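Local structure of phytochromobilin synthase (Solanum lycopersicum, 6KME) at residues A[35-38]-A[39-43]; A[43-46]-A[47-51]; A[256-259]-A[260-264]. The protein binds biliverdin IX alpha and probably reduces it, with electrons from ferredoxin, to phytochromobilin, the precursor of the phytochrome chromophore. The protein carries 1 engineered substitution. All coordinates share one frame; numbering follows the deposited sequence.

Interaction 1: residues A[35-38]-A[39-43]; sequences KLIH and FALEE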
ATOM      1  N   LYS A  35      17.608   3.147  -0.425  1.00 27.43           N
ATOM      2  CA  LYS A  35      18.229   2.073   0.344  1.00 32.75           C
ATOM      3  C   LYS A  35      17.240   0.944   0.601  1.00 32.49           C
ATOM      4  O   LYS A  35      17.605  -0.239   0.562  1.00 27.92           O
ATOM      5  CB  LYS A  35      18.769   2.610   1.678  1.00 35.63           C
ATOM      6  CG  LYS A  35      20.030   3.474   1.584  1.00 51.39           C
ATOM      7  CD  LYS A  35      20.408   4.106   2.943  1.00 68.42           C
ATOM      8  CE  LYS A  35      19.547   5.343   3.272  1.00 74.95           C
ATOM      9  NZ  LYS A  35      19.943   6.127   4.491  1.00 76.08           N
ATOM     10  N   LEU A  36      15.979   1.295   0.874  1.00 28.19           N
ATOM     11  CA  LEU A  36      14.984   0.287   1.217  1.00 25.62           C
ATOM     12  C   LEU A  36      14.532  -0.482  -0.014  1.00 26.16           C
ATOM     13  O   LEU A  36      14.256  -1.685   0.073  1.00 24.35           O
ATOM     14  CB  LEU A  36      13.778   0.934   1.908  1.00 26.19           C
ATOM     15  CG  LEU A  36      13.982   1.445   3.339  1.00 32.46           C
ATOM     16  CD1 LEU A  36      12.687   2.075   3.849  1.00 30.17           C
ATOM     17  CD2 LEU A  36      14.461   0.322   4.256  1.00 31.89           C
ATOM     18  N   ILE A  37      14.428   0.194  -1.161  1.00 24.95           N
ATOM     19  CA  ILE A  37      14.112  -0.514  -2.399  1.00 28.26           C
ATOM     20  C   ILE A  37      15.198  -1.536  -2.708  1.00 25.41           C
ATOM     21  O   ILE A  37      14.910  -2.685  -3.058  1.00 24.89           O
ATOM     22  CB  ILE A  37      13.931   0.470  -3.569  1.00 28.00           C
ATOM     23  CG1 ILE A  37      12.793   1.454  -3.301  1.00 23.21           C
ATOM     24  CG2 ILE A  37      13.625  -0.298  -4.834  1.00 24.46           C
ATOM     25  CD1 ILE A  37      12.917   2.758  -4.105  1.00 28.91           C
ATOM     26  N   HIS A  38      16.465  -1.124  -2.591  1.00 25.86           N
ATOM     27  CA  HIS A  38      17.577  -2.044  -2.828  1.00 29.90           C
ATOM     28  C   HIS A  38      17.508  -3.233  -1.884  1.00 33.51           C
ATOM     29  O   HIS A  38      17.706  -4.384  -2.298  1.00 26.17           O
ATOM     30  CB  HIS A  38      18.911  -1.318  -2.665  1.00 33.14           C
ATOM     31  CG  HIS A  38      20.103  -2.166  -2.992  1.00 48.16           C
ATOM     32  ND1 HIS A  38      20.813  -2.858  -2.031  1.00 49.71           N
ATOM     33  CD2 HIS A  38      20.712  -2.432  -4.173  1.00 51.98           C
ATOM     34  CE1 HIS A  38      21.807  -3.511  -2.606  1.00 50.30           C
ATOM     35  NE2 HIS A  38      21.768  -3.271  -3.904  1.00 50.99           N
ATOM     36  N   PHE A  39      17.247  -2.967  -0.599  1.00 32.12           N
ATOM     37  CA  PHE A  39      17.077  -4.052   0.358  1.00 29.84           C
ATOM     38  C   PHE A  39      15.996  -5.017  -0.107  1.00 28.28           C
ATOM     39  O   PHE A  39      16.174  -6.237  -0.055  1.00 25.50           O
ATOM     40  CB  PHE A  39      16.729  -3.508   1.747  1.00 27.11           C
ATOM     41  CG  PHE A  39      16.344  -4.589   2.737  1.00 24.92           C
ATOM     42  CD1 PHE A  39      17.304  -5.212   3.508  1.00 30.02           C
ATOM     43  CD2 PHE A  39      15.022  -4.997   2.869  1.00 25.74           C
ATOM     44  CE1 PHE A  39      16.954  -6.217   4.408  1.00 35.67           C
ATOM     45  CE2 PHE A  39      14.668  -5.998   3.757  1.00 28.73           C
ATOM     46  CZ  PHE A  39      15.634  -6.609   4.531  1.00 33.23           C
ATOM     47  N   ALA A  40      14.858  -4.484  -0.561  1.00 21.53           N
ATOM     48  CA  ALA A  40      13.710  -5.342  -0.821  1.00 24.80           C
ATOM     49  C   ALA A  40      13.929  -6.186  -2.063  1.00 29.47           C
ATOM     50  O   ALA A  40      13.576  -7.373  -2.086  1.00 25.73           O
ATOM     51  CB  ALA A  40      12.439  -4.502  -0.960  1.00 26.02           C
ATOM     52  N   LEU A  41      14.521  -5.597  -3.100  1.00 21.78           N
ATOM     53  CA  LEU A  41      14.783  -6.368  -4.312  1.00 27.93           C
ATOM     54  C   LEU A  41      15.794  -7.475  -4.054  1.00 30.45           C
ATOM     55  O   LEU A  41      15.620  -8.606  -4.532  1.00 33.07           O
ATOM     56  CB  LEU A  41      15.260  -5.443  -5.431  1.00 32.68           C
ATOM     57  CG  LEU A  41      14.309  -4.312  -5.834  1.00 31.20           C
ATOM     58  CD1 LEU A  41      14.874  -3.536  -7.022  1.00 37.16           C
ATOM     59  CD2 LEU A  41      12.900  -4.818  -6.136  1.00 31.31           C
ATOM     60  N   GLU A  42      16.861  -7.177  -3.301  1.00 28.29           N
ATOM     61  CA  GLU A  42      17.844  -8.211  -2.961  1.00 31.43           C
ATOM     62  C   GLU A  42      17.211  -9.344  -2.157  1.00 31.76           C
ATOM     63  O   GLU A  42      17.453 -10.528  -2.439  1.00 26.62           O
ATOM     64  CB  GLU A  42      19.012  -7.604  -2.177  1.00 33.72           C
ATOM     65  CG  GLU A  42      19.858  -6.623  -2.954  1.00 53.55           C
ATOM     66  CD  GLU A  42      21.202  -7.200  -3.326  1.00 77.32           C
ATOM     67  OE1 GLU A  42      21.260  -8.404  -3.652  1.00 86.42           O
ATOM     68  OE2 GLU A  42      22.201  -6.453  -3.281  1.00 88.30           O
ATOM     69  N   GLU A  43      16.422  -9.002  -1.126  1.00 28.22           N
ATOM     70  CA  GLU A  43      15.770 -10.036  -0.323  1.00 30.40           C
ATOM     71  C   GLU A  43      14.821 -10.875  -1.172  1.00 29.72           C
ATOM     72  O   GLU A  43      14.798 -12.107  -1.050  1.00 27.55           O
ATOM     73  CB  GLU A  43      15.015  -9.416   0.859  1.00 25.77           C
ATOM     74  CG  GLU A  43      15.897  -8.934   2.001  1.00 33.96           C
ATOM     75  CD  GLU A  43      16.530 -10.050   2.834  1.00 38.14           C
ATOM     76  OE1 GLU A  43      15.823 -10.983   3.290  1.00 36.64           O
ATOM     77  OE2 GLU A  43      17.757  -9.978   3.047  1.00 48.42           O
TER
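The CG methylene of E42 lies over one face of the H38 imidazole: CG of E42 stands 4.0 Å from the centroid of the H38 ring, 22° off its normal and shifted toward the rim, a CH-pi contact. From there the E42 chain bends at chi2 and carries its carboxylate past the same ring, almost perpendicular to it, with OE2 of E42 3.0 Å from CE1 of H38. OE2 is also near NE2, but at too poor an angle for a hydrogen bond. H38 meets its partner because its CG is anti to the backbone N (chi1 -176°), which turns the ring toward the next helical turn.

On another side of the helix I37 and L41 run side by side in the same direction, CG2 of I37 lying 4.1 Å from CD1 of L41. CG of L41 also rests 3.3 Å from the carbonyl O of I37. These residues belong to helix 34-47, one of the outer helices of the alpha/beta/alpha sandwich of bilin reductases; I37 and L41 pack onto strands 69-77 and 81-91 of the central antiparallel sheet, while L36 meets F195 and F198 of helix 188-211.

F39 turns a ring face to CG of E43, which sits 3.4 Å above the plane of the F39 ring and toward its rim. Regular i to i+4 backbone bonds set these four-residue spacings: L41 N donates to I37 O at 2.9 Å, and E42 N to H38 O at 3.1 Å, the latter fixing the step that brings E42 over the imidazole. E43 in turn is held through OE1 by Q203.

Interaction 2: residues A[43-46]-A[47-51]; sequences ETNT and HTLLS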
ATOM      1  N   GLU A  43      16.422  -9.002  -1.126  1.00 28.22           N
ATOM      2  CA  GLU A  43      15.770 -10.036  -0.323  1.00 30.40           C
ATOM      3  C   GLU A  43      14.821 -10.875  -1.172  1.00 29.72           C
ATOM      4  O   GLU A  43      14.798 -12.107  -1.050  1.00 27.55           O
ATOM      5  CB  GLU A  43      15.015  -9.416   0.859  1.00 25.77           C
ATOM      6  CG  GLU A  43      15.897  -8.934   2.001  1.00 33.96           C
ATOM      7  CD  GLU A  43      16.530 -10.050   2.834  1.00 38.14           C
ATOM      8  OE1 GLU A  43      15.823 -10.983   3.290  1.00 36.64           O
ATOM      9  OE2 GLU A  43      17.757  -9.978   3.047  1.00 48.42           O
ATOM     10  N   THR A  44      14.041 -10.232  -2.046  1.00 23.95           N
ATOM     11  CA  THR A  44      13.116 -10.986  -2.889  1.00 31.89           C
ATOM     12  C   THR A  44      13.859 -12.018  -3.734  1.00 26.98           C
ATOM     13  O   THR A  44      13.404 -13.159  -3.883  1.00 22.59           O
ATOM     14  CB  THR A  44      12.312 -10.038  -3.786  1.00 30.98           C
ATOM     15  OG1 THR A  44      11.802  -8.950  -3.006  1.00 26.14           O
ATOM     16  CG2 THR A  44      11.135 -10.781  -4.444  1.00 21.53           C
ATOM     17  N   ASN A  45      15.022 -11.647  -4.272  1.00 26.47           N
ATOM     18  CA  ASN A  45      15.781 -12.575  -5.095  1.00 24.53           C
ATOM     19  C   ASN A  45      16.468 -13.684  -4.298  1.00 27.05           C
ATOM     20  O   ASN A  45      17.140 -14.521  -4.910  1.00 28.28           O
ATOM     21  CB  ASN A  45      16.806 -11.808  -5.929  1.00 30.16           C
ATOM     22  CG  ASN A  45      16.189 -11.199  -7.182  1.00 42.94           C
ATOM     23  OD1 ASN A  45      15.256 -11.761  -7.770  1.00 35.57           O
ATOM     24  ND2 ASN A  45      16.705 -10.051  -7.596  1.00 43.97           N
ATOM     25  N   THR A  46      16.343 -13.737  -2.974  1.00 24.58           N
ATOM     26  CA  THR A  46      16.739 -14.954  -2.275  1.00 30.87           C
ATOM     27  C   THR A  46      15.562 -15.894  -2.040  1.00 29.50           C
ATOM     28  O   THR A  46      15.777 -17.032  -1.615  1.00 32.76           O
ATOM     29  CB  THR A  46      17.426 -14.633  -0.935  1.00 27.56           C
ATOM     30  OG1 THR A  46      16.497 -14.014  -0.033  1.00 26.08           O
ATOM     31  CG2 THR A  46      18.623 -13.704  -1.149  1.00 31.59           C
ATOM     32  N   HIS A  47      14.334 -15.445  -2.320  1.00 27.74           N
ATOM     33  CA  HIS A  47      13.124 -16.240  -2.182  1.00 25.06           C
ATOM     34  C   HIS A  47      12.546 -16.679  -3.517  1.00 28.23           C
ATOM     35  O   HIS A  47      11.758 -17.629  -3.549  1.00 29.82           O
ATOM     36  CB  HIS A  47      12.044 -15.451  -1.415  1.00 25.50           C
ATOM     37  CG  HIS A  47      12.368 -15.237   0.033  1.00 30.00           C
ATOM     38  ND1 HIS A  47      11.802 -15.989   1.041  1.00 24.85           N
ATOM     39  CD2 HIS A  47      13.203 -14.361   0.642  1.00 26.88           C
ATOM     40  CE1 HIS A  47      12.275 -15.585   2.209  1.00 25.56           C
ATOM     41  NE2 HIS A  47      13.131 -14.602   1.993  1.00 26.45           N
ATOM     42  N   THR A  48      12.907 -16.009  -4.606  1.00 26.32           N
ATOM     43  CA  THR A  48      12.410 -16.309  -5.942  1.00 26.50           C
ATOM     44  C   THR A  48      13.357 -15.617  -6.916  1.00 28.79           C
ATOM     45  O   THR A  48      14.447 -15.183  -6.534  1.00 33.40           O
ATOM     46  CB  THR A  48      10.941 -15.873  -6.093  1.00 22.60           C
ATOM     47  OG1 THR A  48      10.424 -16.330  -7.352  1.00 30.31           O
ATOM     48  CG2 THR A  48      10.796 -14.341  -6.001  1.00 26.10           C
ATOM     49  N   LEU A  49      12.959 -15.516  -8.178  1.00 29.77           N
ATOM     50  CA  LEU A  49      13.719 -14.762  -9.164  1.00 27.33           C
ATOM     51  C   LEU A  49      12.802 -13.726  -9.788  1.00 29.24           C
ATOM     52  O   LEU A  49      11.821 -14.079 -10.449  1.00 30.61           O
ATOM     53  CB  LEU A  49      14.314 -15.678 -10.237  1.00 33.86           C
ATOM     54  CG  LEU A  49      15.124 -14.933 -11.305  1.00 35.58           C
ATOM     55  CD1 LEU A  49      16.210 -14.074 -10.662  1.00 34.28           C
ATOM     56  CD2 LEU A  49      15.721 -15.905 -12.305  1.00 33.09           C
ATOM     57  N   LEU A  50      13.118 -12.453  -9.577  1.00 24.54           N
ATOM     58  CA  LEU A  50      12.344 -11.392 -10.193  1.00 28.05           C
ATOM     59  C   LEU A  50      12.664 -11.297 -11.678  1.00 31.33           C
ATOM     60  O   LEU A  50      13.791 -11.551 -12.123  1.00 28.33           O
ATOM     61  CB  LEU A  50      12.620 -10.055  -9.503  1.00 25.13           C
ATOM     62  CG  LEU A  50      12.133  -9.875  -8.067  1.00 30.08           C
ATOM     63  CD1 LEU A  50      12.754  -8.621  -7.443  1.00 32.48           C
ATOM     64  CD2 LEU A  50      10.610  -9.758  -8.027  1.00 27.90           C
ATOM     65  N   SER A  51      11.646 -10.950 -12.454  1.00 27.52           N
ATOM     66  CA  SER A  51      11.849 -10.646 -13.855  1.00 37.08           C
ATOM     67  C   SER A  51      11.339  -9.235 -14.133  1.00 33.55           C
ATOM     68  O   SER A  51      10.494  -8.722 -13.390  1.00 29.03           O
ATOM     69  CB  SER A  51      11.142 -11.668 -14.762  1.00 45.66           C
ATOM     70  OG  SER A  51       9.757 -11.740 -14.489  1.00 48.36           O
TER
HETATM   71  O   HOH W   1      13.699 -12.769   3.925  1.00 31.77           O
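T44 and L50 pack closely, crossing at about a right angle: CG2 of T44 is 3.8 Å from CD2 of L50, and CB of T44 leans on CD1. CG2 of T48 adds a further methyl contact to CG2 of T44. The buried T44 hydroxyl is turned elsewhere, bonded to A40 O and Y202 OH. Nearby, N45 bends its amide toward the departing chain, and OD1 of N45 takes the N-H of L50 at 2.9 Å in an almost straight bond (175°), with CB of L50 against the same oxygen.

Here helix 34-47 gives way to the first strand of the sheet, 51-63, and two carbonyls near its end each take two donors: T44 O accepts from T48 N at 3.0 Å and, well above the carbonyl plane, from H47 N. E43 O likewise receives both T46 N and, on a lone pair in its plane, T46 OG1 at 2.7 Å.

The looser side is that of exposed N45, T46 and L49, the last two touching a crystal neighbour. The partly exposed H47 ring turns an edge to the helix, CD2 of H47 lying 3.2 Å from E43 O, and a water joins its NE2 to OE1 of E43. Helix 188-211 holds the rest, D210 bonding ND1 and L206 and M209 packing alongside. With an alanine in place of H47, the D210 carboxylate would probably lose this partner and the bridging water one of its two supports.

Interaction 3: residues A[256-259]-A[260-264]; sequences DVIT and KFLFN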
ATOM      1  N   ASP A 256      -2.335   9.065 -15.391  1.00 20.93           N
ATOM      2  CA  ASP A 256      -1.732   7.954 -16.115  1.00 25.98           C
ATOM      3  C   ASP A 256      -0.840   7.115 -15.200  1.00 21.63           C
ATOM      4  O   ASP A 256      -0.962   5.887 -15.157  1.00 22.94           O
ATOM      5  CB  ASP A 256      -0.953   8.496 -17.312  1.00 32.17           C
ATOM      6  CG  ASP A 256      -0.396   7.400 -18.189  1.00 46.10           C
ATOM      7  OD1 ASP A 256      -1.119   6.932 -19.095  1.00 47.76           O
ATOM      8  OD2 ASP A 256       0.765   7.000 -17.964  1.00 44.25           O
ATOM      9  N   VAL A 257       0.052   7.762 -14.446  1.00 20.11           N
ATOM     10  CA  VAL A 257       0.931   7.034 -13.524  1.00 23.99           C
ATOM     11  C   VAL A 257       0.113   6.288 -12.471  1.00 24.42           C
ATOM     12  O   VAL A 257       0.448   5.164 -12.076  1.00 25.46           O
ATOM     13  CB  VAL A 257       1.933   7.999 -12.858  1.00 28.21           C
ATOM     14  CG1 VAL A 257       2.655   7.291 -11.698  1.00 30.48           C
ATOM     15  CG2 VAL A 257       2.945   8.521 -13.868  1.00 33.24           C
ATOM     16  N   ILE A 258      -0.967   6.902 -11.996  1.00 20.33           N
ATOM     17  CA  ILE A 258      -1.755   6.304 -10.925  1.00 23.40           C
ATOM     18  C   ILE A 258      -2.461   5.042 -11.409  1.00 25.66           C
ATOM     19  O   ILE A 258      -2.394   3.987 -10.764  1.00 21.40           O
ATOM     20  CB  ILE A 258      -2.750   7.342 -10.371  1.00 23.02           C
ATOM     21  CG1 ILE A 258      -1.992   8.394  -9.554  1.00 16.08           C
ATOM     22  CG2 ILE A 258      -3.844   6.662  -9.557  1.00 23.69           C
ATOM     23  CD1 ILE A 258      -2.755   9.720  -9.348  1.00 23.43           C
ATOM     24  N   THR A 259      -3.154   5.124 -12.543  1.00 23.52           N
ATOM     25  CA  THR A 259      -3.990   4.021 -12.993  1.00 24.51           C
ATOM     26  C   THR A 259      -3.231   2.959 -13.782  1.00 24.56           C
ATOM     27  O   THR A 259      -3.662   1.798 -13.810  1.00 28.75           O
ATOM     28  CB  THR A 259      -5.131   4.543 -13.859  1.00 29.87           C
ATOM     29  OG1 THR A 259      -4.579   5.261 -14.972  1.00 30.60           O
ATOM     30  CG2 THR A 259      -6.033   5.465 -13.043  1.00 24.75           C
ATOM     31  N   LYS A 260      -2.136   3.325 -14.453  1.00 25.38           N
ATOM     32  CA  LYS A 260      -1.411   2.368 -15.284  1.00 25.26           C
ATOM     33  C   LYS A 260      -0.123   1.864 -14.654  1.00 22.63           C
ATOM     34  O   LYS A 260       0.418   0.842 -15.112  1.00 25.70           O
ATOM     35  CB  LYS A 260      -1.095   2.986 -16.651  1.00 29.49           C
ATOM     36  CG  LYS A 260      -2.341   3.371 -17.437  1.00 40.89           C
ATOM     37  CD  LYS A 260      -2.027   3.526 -18.913  1.00 58.92           C
ATOM     38  CE  LYS A 260      -3.156   4.215 -19.660  1.00 71.84           C
ATOM     39  NZ  LYS A 260      -3.205   5.681 -19.373  1.00 72.21           N
ATOM     40  N   PHE A 261       0.384   2.528 -13.611  1.00 21.83           N
ATOM     41  CA  PHE A 261       1.603   2.065 -12.946  1.00 22.65           C
ATOM     42  C   PHE A 261       1.340   1.736 -11.481  1.00 25.36           C
ATOM     43  O   PHE A 261       1.412   0.559 -11.106  1.00 21.57           O
ATOM     44  CB  PHE A 261       2.740   3.082 -13.104  1.00 25.29           C
ATOM     45  CG  PHE A 261       4.014   2.664 -12.429  1.00 29.22           C
ATOM     46  CD1 PHE A 261       4.859   1.734 -13.034  1.00 26.73           C
ATOM     47  CD2 PHE A 261       4.343   3.154 -11.163  1.00 27.25           C
ATOM     48  CE1 PHE A 261       6.023   1.325 -12.414  1.00 25.90           C
ATOM     49  CE2 PHE A 261       5.508   2.757 -10.535  1.00 25.79           C
ATOM     50  CZ  PHE A 261       6.354   1.834 -11.159  1.00 28.75           C
ATOM     51  N   LEU A 262       1.028   2.726 -10.637  1.00 19.50           N
ATOM     52  CA  LEU A 262       0.930   2.460  -9.204  1.00 17.94           C
ATOM     53  C   LEU A 262      -0.157   1.446  -8.910  1.00 20.30           C
ATOM     54  O   LEU A 262       0.023   0.560  -8.069  1.00 19.89           O
ATOM     55  CB  LEU A 262       0.652   3.759  -8.433  1.00 18.90           C
ATOM     56  CG  LEU A 262       1.790   4.788  -8.471  1.00 21.98           C
ATOM     57  CD1 LEU A 262       1.330   6.087  -7.842  1.00 18.69           C
ATOM     58  CD2 LEU A 262       3.036   4.247  -7.740  1.00 21.91           C
ATOM     59  N   PHE A 263      -1.305   1.568  -9.571  1.00 21.26           N
ATOM     60  CA  PHE A 263      -2.405   0.644  -9.347  1.00 17.65           C
ATOM     61  C   PHE A 263      -2.776  -0.042 -10.644  1.00 19.89           C
ATOM     62  O   PHE A 263      -3.941  -0.320 -10.921  1.00 20.25           O
ATOM     63  CB  PHE A 263      -3.560   1.371  -8.661  1.00 15.40           C
ATOM     64  CG  PHE A 263      -3.098   2.023  -7.397  1.00 19.73           C
ATOM     65  CD1 PHE A 263      -2.659   1.236  -6.340  1.00 17.98           C
ATOM     66  CD2 PHE A 263      -2.937   3.388  -7.319  1.00 17.44           C
ATOM     67  CE1 PHE A 263      -2.148   1.815  -5.192  1.00 20.41           C
ATOM     68  CE2 PHE A 263      -2.433   3.981  -6.176  1.00 25.38           C
ATOM     69  CZ  PHE A 263      -2.035   3.194  -5.113  1.00 24.12           C
ATOM     70  N   ASN A 264      -1.742  -0.324 -11.443  1.00 19.58           N
ATOM     71  CA  ASN A 264      -1.867  -1.169 -12.622  1.00 23.78           C
ATOM     72  C   ASN A 264      -2.709  -2.393 -12.291  1.00 23.38           C
ATOM     73  O   ASN A 264      -2.512  -3.038 -11.256  1.00 25.85           O
ATOM     74  CB  ASN A 264      -0.473  -1.585 -13.103  1.00 21.49           C
ATOM     75  CG  ASN A 264      -0.520  -2.551 -14.266  1.00 23.50           C
ATOM     76  OD1 ASN A 264      -0.642  -3.754 -14.072  1.00 28.15           O
ATOM     77  ND2 ASN A 264      -0.407  -2.030 -15.482  1.00 24.47           N
TER
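The carbonyl oxygen of V257 is gripped by two successive amides: L262 N, 2.9 Å from V257 O and nearly in line with the C=O bond, and F261 N, 3.1 Å from V257 O but well above the carbonyl plane. One step on, F263 N donates to I258 O at 2.9 Å, again five residues along. The helix thus widens from its alpha-type bond, K260 N to D256 O, into i to i+5 bonds.

The side chains follow this wider turn. V257 and L262 slant across each other with CG1 of V257 4.2 Å from CG of L262, and CG2 of I258 comes 4.1 Å from CD2 of F263. The wider spacing adds these partners five residues on to the looser contacts with the fourth, F261 and L262. One face of the F263 ring carries CB of L262, and R85 makes a cation-pi contact with that ring.

Toward the solvent, K260 stretches out and then bends at its last torsion (chi4 74°), bringing NZ back to OD1 of D256 in a salt bridge whose modelled length, 2.4 Å between these two atoms, is too short to be taken literally. The second carboxylate oxygen of D256, OD2, bonds the hydroxyl of Y59. At the end of the segment N264 folds back: its ND2 donates to K260 O at 3.0 Å, the acceptor lying close to the amide plane, so the side chain closes over the unwinding turn.

L262, packed on L245 and L87, lies about 6 Å from the bound biliverdin, measured from its side chain, and L262 O accepts a hydrogen bond from NE of R85. Helix 251-262 thus ends in a pi-type turn beside the bilin pocket, on the sheet of the bilin reductase fold.

Each contact joins two directly consecutive segments, so none closes a long loop. Interactions 1 and 2 run on from one another along helix 34-47, sharing E43; they also touch where CD2 of L41 meets CD1 of L50 at 4.0 Å. Interaction 1 covers the N-terminal two thirds of this helix, packed on the sheet and helix 188-211, and interaction 2 the descent into strand 51-63. Interaction 3 comes some two hundred residues later, its centre about 22 Å from that of interaction 1, with neither nesting nor crossing. Its helix, 251-262, packs on the opposite face of the sheet, the biliverdin side, and reaches strands 51-63 and 81-91.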